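Local coordinates for endo-1,4-beta-mannanase (PDB 5Y6T), which probably hydrolyses internal beta-1,4-mannosidic linkages of mannan polysaccharides, as a cold-adapted member of glycoside hydrolase family 5, at residues T96-Y107 with M149-L159. Numbering follows the deposited sequence.
Sequences TSDLAQFLDVAY and MVSALSGKVAL
Helix-to-helix packing on the outside of the barrel begins where Thr-96 and Leu-99 of helix 95-108 meet Met-149 and Ala-152 of helix 135-152 and the following Leu-153. Thr-96 spreads its two branches over different partners: OG1 lies 3.7 Å from Met-149 CB, whereas CG2, anti to the backbone N, reaches Ala-152 CB. Leu-99 CD1 touches Met-149 SD at 3.7 Å, and the leucine side chain crosses that of Leu-153 at about a right angle. Leu-153 CD2 also meets Ala-100 CB at 3.9 Å. In the (beta/alpha)8 barrel of family 5, the part of segment 149-159 after the helix is an alpha-to-beta connection: two type I turns, Leu-153 to Lys-156 and Lys-156 to Leu-159, lead into strand 159-163, whose neighbour 112-119 contributes Val-113, which Leu-103 and Ala-106 touch. Lys-156 bends at chi2 (-67°), with CG against Leu-103 CD1 and CE against Ala-100 CB, and its NZ forms a salt bridge to the syn lone pair of Asp-104 OD1 at 2.8 Å. A water bridges NZ and Asp-104 OD2, giving the ion pair a second link. With an alanine here, the Asp-104 carboxylate would probably lose this countercharge, and Leu-103 CD1 its contact with CG. Farther along, Ala-158 CB packs 3.7 Å from Ala-106 CB, while another water accepts from Ala-158 N and donates to Leu-103 O at 2.9 Å.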
ATOM      1  N   THR A  96       9.403 -11.734  11.128  1.00 20.25           N
ATOM      2  CA  THR A  96       8.065 -12.249  11.405  1.00 20.14           C
ATOM      3  C   THR A  96       7.573 -12.018  12.820  1.00 23.69           C
ATOM      4  O   THR A  96       6.457 -11.540  13.011  1.00 23.22           O
ATOM      5  CB  THR A  96       7.991 -13.759  11.037  1.00 21.07           C
ATOM      6  OG1 THR A  96       8.411 -13.939   9.689  1.00 24.58           O
ATOM      7  CG2 THR A  96       6.631 -14.255  11.197  1.00 21.39           C
ATOM      8  N   SER A  97       8.415 -12.325  13.808  1.00 21.10           N
ATOM      9  CA  SER A  97       8.082 -12.071  15.183  1.00 22.20           C
ATOM     10  C   SER A  97       7.936 -10.584  15.478  1.00 20.83           C
ATOM     11  O   SER A  97       7.113 -10.178  16.298  1.00 21.59           O
ATOM     12  CB  SER A  97       9.082 -12.784  16.160  1.00 28.23           C
ATOM     13  OG  SER A  97      10.406 -12.446  15.964  1.00 37.50           O
ATOM     14  N   ASP A  98       8.741  -9.747  14.822  1.00 20.70           N
ATOM     15  CA  ASP A  98       8.646  -8.314  15.011  1.00 19.98           C
ATOM     16  C   ASP A  98       7.273  -7.830  14.528  1.00 19.61           C
ATOM     17  O   ASP A  98       6.577  -7.118  15.215  1.00 19.89           O
ATOM     18  CB  ASP A  98       9.740  -7.548  14.268  1.00 20.46           C
ATOM     19  CG  ASP A  98      11.156  -7.843  14.772  1.00 22.91           C
ATOM     20  OD1 ASP A  98      11.252  -8.326  15.912  1.00 23.17           O
ATOM     21  OD2 ASP A  98      12.148  -7.557  14.026  1.00 22.77           O
ATOM     22  N   LEU A  99       6.910  -8.203  13.293  1.00 19.39           N
ATOM     23  CA  LEU A  99       5.602  -7.832  12.788  1.00 19.59           C
ATOM     24  C   LEU A  99       4.442  -8.412  13.638  1.00 20.20           C
ATOM     25  O   LEU A  99       3.395  -7.791  13.774  1.00 20.77           O
ATOM     26  CB  LEU A  99       5.438  -8.299  11.351  1.00 19.71           C
ATOM     27  CG  LEU A  99       6.179  -7.495  10.323  1.00 20.48           C
ATOM     28  CD1 LEU A  99       6.366  -8.275   9.042  1.00 23.12           C
ATOM     29  CD2 LEU A  99       5.462  -6.162  10.074  1.00 20.05           C
ATOM     30  N   ALA A 100       4.631  -9.643  14.122  1.00 19.99           N
ATOM     31  CA  ALA A 100       3.698 -10.289  15.040  1.00 21.28           C
ATOM     32  C   ALA A 100       3.421  -9.415  16.236  1.00 21.90           C
ATOM     33  O   ALA A 100       2.289  -9.264  16.581  1.00 21.20           O
ATOM     34  CB  ALA A 100       4.110 -11.753  15.424  1.00 20.34           C
ATOM     35  N   GLN A 101       4.462  -8.925  16.888  1.00 23.45           N
ATOM     36  CA  GLN A 101       4.336  -8.062  18.073  1.00 23.91           C
ATOM     37  C   GLN A 101       3.530  -6.803  17.688  1.00 23.10           C
ATOM     38  O   GLN A 101       2.581  -6.398  18.376  1.00 21.73           O
ATOM     39  CB  GLN A 101       5.698  -7.638  18.566  1.00 24.05           C
ATOM     40  CG  GLN A 101       6.553  -8.679  19.283  1.00 28.24           C
ATOM     41  CD  GLN A 101       7.774  -8.026  19.924  1.00 30.62           C
ATOM     42  OE1 GLN A 101       7.640  -7.159  20.794  1.00 31.70           O
ATOM     43  NE2 GLN A 101       8.958  -8.305  19.359  1.00 30.36           N
ATOM     44  N   PHE A 102       3.871  -6.250  16.532  1.00 21.20           N
ATOM     45  CA  PHE A 102       3.233  -4.996  16.056  1.00 20.77           C
ATOM     46  C   PHE A 102       1.725  -5.249  15.813  1.00 20.31           C
ATOM     47  O   PHE A 102       0.867  -4.524  16.300  1.00 20.45           O
ATOM     48  CB  PHE A 102       3.939  -4.545  14.785  1.00 21.41           C
ATOM     49  CG  PHE A 102       3.434  -3.237  14.234  1.00 19.75           C
ATOM     50  CD1 PHE A 102       3.761  -2.049  14.872  1.00 20.98           C
ATOM     51  CD2 PHE A 102       2.794  -3.197  13.023  1.00 22.97           C
ATOM     52  CE1 PHE A 102       3.358  -0.839  14.374  1.00 22.83           C
ATOM     53  CE2 PHE A 102       2.409  -1.989  12.486  1.00 21.23           C
ATOM     54  CZ  PHE A 102       2.710  -0.794  13.139  1.00 22.16           C
ATOM     55  N   LEU A 103       1.430  -6.376  15.183  1.00 20.19           N
ATOM     56  CA  LEU A 103       0.080  -6.768  14.892  1.00 21.17           C
ATOM     57  C   LEU A 103      -0.717  -7.135  16.116  1.00 20.72           C
ATOM     58  O   LEU A 103      -1.926  -6.856  16.173  1.00 21.33           O
ATOM     59  CB  LEU A 103       0.040  -7.931  13.893  1.00 21.11           C
ATOM     60  CG  LEU A 103       0.495  -7.590  12.474  1.00 22.79           C
ATOM     61  CD1 LEU A 103       0.866  -8.778  11.671  1.00 23.63           C
ATOM     62  CD2 LEU A 103      -0.597  -6.821  11.737  1.00 22.32           C
ATOM     63  N   ASP A 104      -0.052  -7.707  17.122  1.00 22.29           N
ATOM     64  CA  ASP A 104      -0.763  -7.947  18.380  1.00 22.63           C
ATOM     65  C   ASP A 104      -1.179  -6.636  19.066  1.00 20.90           C
ATOM     66  O   ASP A 104      -2.254  -6.582  19.668  1.00 20.75           O
ATOM     67  CB  ASP A 104       0.105  -8.814  19.319  1.00 23.72           C
ATOM     68  CG  ASP A 104       0.283 -10.221  18.854  1.00 24.61           C
ATOM     69  OD1 ASP A 104      -0.409 -10.734  17.876  1.00 24.23           O
ATOM     70  OD2 ASP A 104       1.118 -10.858  19.512  1.00 24.55           O
ATOM     71  N   VAL A 105      -0.285  -5.632  19.040  1.00 23.16           N
ATOM     72  CA  VAL A 105      -0.626  -4.296  19.568  1.00 22.32           C
ATOM     73  C   VAL A 105      -1.765  -3.660  18.758  1.00 24.31           C
ATOM     74  O   VAL A 105      -2.713  -3.094  19.303  1.00 21.69           O
ATOM     75  CB  VAL A 105       0.587  -3.427  19.709  1.00 22.94           C
ATOM     76  CG1 VAL A 105       0.202  -2.053  20.183  1.00 23.00           C
ATOM     77  CG2 VAL A 105       1.506  -4.035  20.793  1.00 23.36           C
ATOM     78  N   ALA A 106      -1.697  -3.824  17.429  1.00 21.09           N
ATOM     79  CA  ALA A 106      -2.759  -3.267  16.579  1.00 20.95           C
ATOM     80  C   ALA A 106      -4.085  -3.915  16.938  1.00 18.93           C
ATOM     81  O   ALA A 106      -5.112  -3.204  17.022  1.00 22.62           O
ATOM     82  CB  ALA A 106      -2.411  -3.475  15.114  1.00 20.52           C
ATOM     83  N   TYR A 107      -4.098  -5.231  17.166  1.00 19.22           N
ATOM     84  CA  TYR A 107      -5.358  -5.893  17.515  1.00 21.64           C
ATOM     85  C   TYR A 107      -5.931  -5.378  18.829  1.00 20.74           C
ATOM     86  O   TYR A 107      -7.122  -5.089  18.942  1.00 23.49           O
ATOM     87  CB  TYR A 107      -5.106  -7.388  17.576  1.00 22.23           C
ATOM     88  CG  TYR A 107      -6.274  -8.210  18.041  1.00 24.73           C
ATOM     89  CD1 TYR A 107      -7.386  -8.335  17.274  1.00 25.19           C
ATOM     90  CD2 TYR A 107      -6.177  -8.970  19.204  1.00 29.22           C
ATOM     91  CE1 TYR A 107      -8.474  -9.132  17.695  1.00 27.58           C
ATOM     92  CE2 TYR A 107      -7.266  -9.772  19.637  1.00 32.09           C
ATOM     93  CZ  TYR A 107      -8.384  -9.841  18.863  1.00 31.64           C
ATOM     94  OH  TYR A 107      -9.463 -10.602  19.272  1.00 33.45           O
ATOM     95  N   MET A 149       6.706 -15.976   6.049  1.00 21.88           N
ATOM     96  CA  MET A 149       6.201 -14.836   6.790  1.00 21.93           C
ATOM     97  C   MET A 149       4.671 -14.685   6.701  1.00 19.22           C
ATOM     98  O   MET A 149       3.973 -14.512   7.692  1.00 21.00           O
ATOM     99  CB  MET A 149       6.936 -13.563   6.360  1.00 21.18           C
ATOM    100  CG  MET A 149       6.400 -12.334   7.001  1.00 22.37           C
ATOM    101  SD  MET A 149       7.469 -10.937   6.659  1.00 23.53           S
ATOM    102  CE  MET A 149       7.459 -10.944   4.899  1.00 25.38           C
ATOM    103  N   VAL A 150       4.176 -14.720   5.481  1.00 20.03           N
ATOM    104  CA  VAL A 150       2.767 -14.512   5.222  1.00 20.41           C
ATOM    105  C   VAL A 150       1.971 -15.625   5.939  1.00 19.63           C
ATOM    106  O   VAL A 150       0.965 -15.368   6.527  1.00 20.86           O
ATOM    107  CB  VAL A 150       2.512 -14.461   3.738  1.00 22.40           C
ATOM    108  CG1 VAL A 150       1.012 -14.589   3.470  1.00 24.23           C
ATOM    109  CG2 VAL A 150       3.050 -13.157   3.133  1.00 22.21           C
ATOM    110  N   SER A 151       2.427 -16.852   5.773  1.00 19.70           N
ATOM    111  CA  SER A 151       1.734 -18.009   6.410  1.00 22.48           C
ATOM    112  C   SER A 151       1.686 -17.883   7.935  1.00 22.52           C
ATOM    113  O   SER A 151       0.706 -18.085   8.601  1.00 22.14           O
ATOM    114  CB  SER A 151       2.485 -19.318   5.999  1.00 25.40           C
ATOM    115  OG  SER A 151       1.846 -20.447   6.645  1.00 26.93           O
ATOM    116  N   ALA A 152       2.820 -17.552   8.534  1.00 23.23           N
ATOM    117  CA  ALA A 152       2.908 -17.474   9.961  1.00 25.40           C
ATOM    118  C   ALA A 152       1.985 -16.361  10.462  1.00 25.84           C
ATOM    119  O   ALA A 152       1.521 -16.462  11.582  1.00 25.14           O
ATOM    120  CB  ALA A 152       4.346 -17.177  10.387  1.00 24.27           C
ATOM    121  N   LEU A 153       1.857 -15.258   9.701  1.00 22.27           N
ATOM    122  CA  LEU A 153       1.030 -14.118  10.129  1.00 22.02           C
ATOM    123  C   LEU A 153      -0.447 -14.194   9.768  1.00 22.17           C
ATOM    124  O   LEU A 153      -1.226 -13.231   9.949  1.00 22.11           O
ATOM    125  CB  LEU A 153       1.661 -12.773   9.640  1.00 22.19           C
ATOM    126  CG  LEU A 153       3.041 -12.561  10.199  1.00 23.09           C
ATOM    127  CD1 LEU A 153       3.563 -11.296   9.526  1.00 24.35           C
ATOM    128  CD2 LEU A 153       3.041 -12.381  11.694  1.00 22.88           C
ATOM    129  N   SER A 154      -0.822 -15.318   9.149  1.00 20.59           N
ATOM    130  CA  SER A 154      -2.161 -15.495   8.528  1.00 21.34           C
ATOM    131  C   SER A 154      -3.303 -15.589   9.488  1.00 23.49           C
ATOM    132  O   SER A 154      -4.431 -15.601   9.064  1.00 22.93           O
ATOM    133  CB  SER A 154      -2.173 -16.768   7.650  1.00 21.11           C
ATOM    134  OG  SER A 154      -2.020 -17.956   8.422  1.00 23.75           O
ATOM    135  N   GLY A 155      -2.991 -15.683  10.778  1.00 21.66           N
ATOM    136  CA  GLY A 155      -4.033 -15.666  11.788  1.00 25.65           C
ATOM    137  C   GLY A 155      -4.193 -14.379  12.568  1.00 24.30           C
ATOM    138  O   GLY A 155      -5.115 -14.235  13.357  1.00 24.47           O
ATOM    139  N   LYS A 156      -3.388 -13.368  12.233  1.00 22.21           N
ATOM    140  CA  LYS A 156      -3.407 -12.123  12.980  1.00 20.88           C
ATOM    141  C   LYS A 156      -4.620 -11.305  12.482  1.00 21.87           C
ATOM    142  O   LYS A 156      -4.702 -10.870  11.339  1.00 22.24           O
ATOM    143  CB  LYS A 156      -2.121 -11.353  12.758  1.00 21.36           C
ATOM    144  CG  LYS A 156      -0.885 -12.056  13.245  1.00 22.47           C
ATOM    145  CD  LYS A 156      -0.872 -12.173  14.729  1.00 23.93           C
ATOM    146  CE  LYS A 156       0.381 -12.901  15.186  1.00 25.40           C
ATOM    147  NZ  LYS A 156       0.363 -13.105  16.672  1.00 24.03           N
ATOM    148  N   VAL A 157      -5.552 -11.063  13.376  1.00 21.83           N
ATOM    149  CA  VAL A 157      -6.803 -10.396  13.025  1.00 22.27           C
ATOM    150  C   VAL A 157      -6.629  -8.942  12.591  1.00 23.53           C
ATOM    151  O   VAL A 157      -7.380  -8.430  11.771  1.00 23.09           O
ATOM    152  CB  VAL A 157      -7.797 -10.509  14.188  1.00 23.07           C
ATOM    153  CG1 VAL A 157      -9.084  -9.810  13.835  1.00 23.66           C
ATOM    154  CG2 VAL A 157      -8.104 -12.004  14.349  1.00 27.63           C
ATOM    155  N   ALA A 158      -5.616  -8.288  13.127  1.00 21.09           N
ATOM    156  CA  ALA A 158      -5.326  -6.889  12.758  1.00 22.09           C
ATOM    157  C   ALA A 158      -4.571  -6.754  11.449  1.00 21.66           C
ATOM    158  O   ALA A 158      -4.198  -5.602  11.094  1.00 21.57           O
ATOM    159  CB  ALA A 158      -4.537  -6.193  13.846  1.00 21.55           C
ATOM    160  N   LEU A 159      -4.255  -7.860  10.764  1.00 21.63           N
ATOM    161  CA  LEU A 159      -3.561  -7.752   9.467  0.70 22.62           C
ATOM    162  C   LEU A 159      -4.628  -7.422   8.436  1.00 21.88           C
ATOM    163  O   LEU A 159      -5.396  -8.295   8.029  1.00 21.99           O
ATOM    164  CB  LEU A 159      -2.858  -9.026   9.120  0.70 24.15           C
ATOM    165  CG  LEU A 159      -2.026  -9.211   7.851  0.70 29.71           C
ATOM    166  CD1 LEU A 159      -1.505  -7.897   7.310  0.70 29.95           C
ATOM    167  CD2 LEU A 159      -0.902 -10.232   8.067  0.70 29.58           C
TER
HETATM  168  O   HOH W   1      -3.383  -9.145  15.043  1.00 21.45           O
HETATM  169  O   HOH W   2       2.747 -13.034  18.363  1.00 35.33           O